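Local coordinates for protein 4-hydroxy-tetrahydrodipicolinate synthase (Methylacidiphilum fumariolicum SolV, PDB 6T3T) that probably catalyses the condensation of pyruvate with aspartate semialdehyde to 4-hydroxy-tetrahydrodipicolinate, a step of lysine biosynthesis, at residues A[209-214]-A[288-293]. Numbering follows the deposited sequence.
Sequences NLFPRP and RTKEKL
F211, at the N-cap position of helix 212-223, faces K290 on helix 276-295 with the two CA atoms 9.1 Å apart, and one turn further on P214 and L293 approach to 7.8 Å between their CA atoms. The gap is bridged by side chains, chiefly the phenyl ring of F211, whose CG stands anti to the carbonyl carbon (chi1 -60°), which starts the ring off toward helix 276-295. L293 lays CD1 over one face of this ring in a CH-pi contact, 4.0 Å from the ring centroid and shifted toward the rim, where F211 CD1 is its nearest atom at 3.6 Å. The ring edge meets the lysine stem, F211 CZ lying 3.9 Å from K290 CG, while T289 CG2 comes obliquely to F211 CE2 at 4.1 Å. Beyond CG the lysine chain runs extended, and its NZ forms a salt bridge with E260. In this TIM-barrel enzyme residues 209-214 follow the eighth barrel strand, 202-205, and lead into the helix after it; the contact thus joins the barrel to the C-terminal helices, with L240 of helix 227-243 also touching F211 and T289. An alanine in place of F211 would probably open a gap between the two helices and leave L293 CD1 without its aromatic partner. The other leucine methyl, L293 CD2, packs 3.8 Å from P214 CB, the two side chains crossing at about a right angle, and W300 touches the same proline.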
loop_
_atom_site.group_PDB
_atom_site.type_symbol
_atom_site.label_atom_id
_atom_site.label_comp_id
_atom_site.label_asym_id
_atom_site.label_seq_id
_atom_site.Cartn_x
_atom_site.Cartn_y
_atom_site.Cartn_z
ATOM N N ASN A 209 -26.756 -0.033 14.732
ATOM C CA ASN A 209 -27.790 -1.015 14.406
ATOM C C ASN A 209 -28.086 -1.907 15.596
ATOM O O ASN A 209 -29.231 -2.337 15.805
ATOM C CB ASN A 209 -27.338 -1.900 13.249
ATOM C CG ASN A 209 -27.619 -1.306 11.905
ATOM O OD1 ASN A 209 -28.771 -1.243 11.463
ATOM N ND2 ASN A 209 -26.556 -0.867 11.223
ATOM N N LEU A 210 -27.041 -2.239 16.345
ATOM C CA LEU A 210 -27.097 -3.139 17.477
ATOM C C LEU A 210 -27.232 -2.394 18.786
ATOM O O LEU A 210 -28.063 -2.768 19.621
ATOM C CB LEU A 210 -25.834 -4.000 17.519
ATOM C CG LEU A 210 -25.649 -5.072 16.441
ATOM C CD1 LEU A 210 -24.189 -5.524 16.446
ATOM C CD2 LEU A 210 -26.610 -6.289 16.652
ATOM N N PHE A 211 -26.453 -1.322 18.954
ATOM C CA PHE A 211 -26.362 -0.578 20.212
ATOM C C PHE A 211 -26.560 0.904 19.918
ATOM O O PHE A 211 -25.623 1.706 20.037
ATOM C CB PHE A 211 -25.030 -0.849 20.912
ATOM C CG PHE A 211 -24.816 -2.295 21.248
ATOM C CD1 PHE A 211 -25.489 -2.876 22.314
ATOM C CD2 PHE A 211 -23.962 -3.083 20.480
ATOM C CE1 PHE A 211 -25.307 -4.226 22.634
ATOM C CE2 PHE A 211 -23.783 -4.453 20.773
ATOM C CZ PHE A 211 -24.458 -5.019 21.872
ATOM N N PRO A 212 -27.781 1.299 19.535
ATOM C CA PRO A 212 -28.030 2.717 19.198
ATOM C C PRO A 212 -27.771 3.685 20.343
ATOM O O PRO A 212 -27.114 4.706 20.146
ATOM C CB PRO A 212 -29.517 2.715 18.775
ATOM C CG PRO A 212 -30.101 1.518 19.427
ATOM C CD PRO A 212 -28.997 0.475 19.393
ATOM N N ARG A 213 -28.261 3.405 21.544
ATOM C CA ARG A 213 -28.032 4.354 22.635
ATOM C C ARG A 213 -26.566 4.507 23.010
ATOM O O ARG A 213 -26.119 5.655 23.171
ATOM C CB ARG A 213 -28.827 3.967 23.879
ATOM C CG ARG A 213 -30.047 4.785 24.165
ATOM C CD ARG A 213 -30.560 4.525 25.577
ATOM N NE ARG A 213 -31.084 5.732 26.168
ATOM C CZ ARG A 213 -32.382 6.003 26.222
ATOM N NH1 ARG A 213 -32.799 7.125 26.760
ATOM N NH2 ARG A 213 -33.259 5.140 25.736
ATOM N N PRO A 214 -25.783 3.433 23.217
ATOM C CA PRO A 214 -24.357 3.634 23.539
ATOM C C PRO A 214 -23.554 4.337 22.445
ATOM O O PRO A 214 -22.686 5.162 22.754
ATOM C CB PRO A 214 -23.874 2.200 23.796
ATOM C CG PRO A 214 -25.092 1.478 24.252
ATOM C CD PRO A 214 -26.147 2.009 23.317
ATOM N N ARG A 288 -19.612 -10.409 25.345
ATOM C CA ARG A 288 -18.760 -9.603 26.218
ATOM C C ARG A 288 -19.167 -8.136 26.195
ATOM O O ARG A 288 -19.093 -7.443 27.216
ATOM C CB ARG A 288 -17.289 -9.742 25.797
ATOM C CG ARG A 288 -16.669 -11.063 26.147
ATOM C CD ARG A 288 -15.253 -11.299 25.595
ATOM N NE ARG A 288 -14.777 -12.611 26.040
ATOM C CZ ARG A 288 -13.678 -13.228 25.607
ATOM N NH1 ARG A 288 -13.371 -14.431 26.091
ATOM N NH2 ARG A 288 -12.893 -12.662 24.691
ATOM N N THR A 289 -19.549 -7.636 25.023
ATOM C CA THR A 289 -19.912 -6.229 24.884
ATOM C C THR A 289 -21.157 -5.885 25.687
ATOM O O THR A 289 -21.241 -4.809 26.302
ATOM C CB THR A 289 -20.123 -5.911 23.413
ATOM O OG1 THR A 289 -18.906 -6.175 22.718
ATOM C CG2 THR A 289 -20.527 -4.430 23.225
ATOM N N LYS A 290 -22.146 -6.773 25.665
ATOM C CA LYS A 290 -23.387 -6.514 26.379
ATOM C C LYS A 290 -23.139 -6.366 27.864
ATOM O O LYS A 290 -23.614 -5.410 28.495
ATOM C CB LYS A 290 -24.367 -7.647 26.124
ATOM C CG LYS A 290 -24.798 -7.720 24.694
ATOM C CD LYS A 290 -26.037 -8.570 24.552
ATOM C CE LYS A 290 -26.240 -8.899 23.065
ATOM N NZ LYS A 290 -27.525 -9.608 22.786
ATOM N N GLU A 291 -22.364 -7.295 28.437
ATOM C CA GLU A 291 -22.064 -7.216 29.859
ATOM C C GLU A 291 -21.199 -5.996 30.171
ATOM O O GLU A 291 -21.446 -5.301 31.163
ATOM C CB GLU A 291 -21.438 -8.515 30.366
ATOM C CG GLU A 291 -20.844 -8.318 31.741
ATOM C CD GLU A 291 -21.904 -7.930 32.801
ATOM O OE1 GLU A 291 -21.547 -7.913 34.004
ATOM O OE2 GLU A 291 -23.101 -7.683 32.455
ATOM N N LYS A 292 -20.204 -5.692 29.331
ATOM C CA LYS A 292 -19.364 -4.526 29.616
ATOM C C LYS A 292 -20.170 -3.224 29.541
ATOM O O LYS A 292 -19.985 -2.322 30.369
ATOM C CB LYS A 292 -18.191 -4.468 28.645
ATOM C CG LYS A 292 -17.148 -5.607 28.760
ATOM C CD LYS A 292 -16.189 -5.487 27.582
ATOM C CE LYS A 292 -14.926 -6.355 27.742
ATOM N NZ LYS A 292 -13.932 -6.105 26.629
ATOM N N LEU A 293 -21.069 -3.108 28.557
ATOM C CA LEU A 293 -21.940 -1.943 28.458
ATOM C C LEU A 293 -22.825 -1.796 29.697
ATOM O O LEU A 293 -23.092 -0.672 30.152
ATOM C CB LEU A 293 -22.809 -2.050 27.204
ATOM C CG LEU A 293 -22.098 -1.658 25.913
ATOM C CD1 LEU A 293 -22.945 -1.990 24.717
ATOM C CD2 LEU A 293 -21.786 -0.159 25.957
#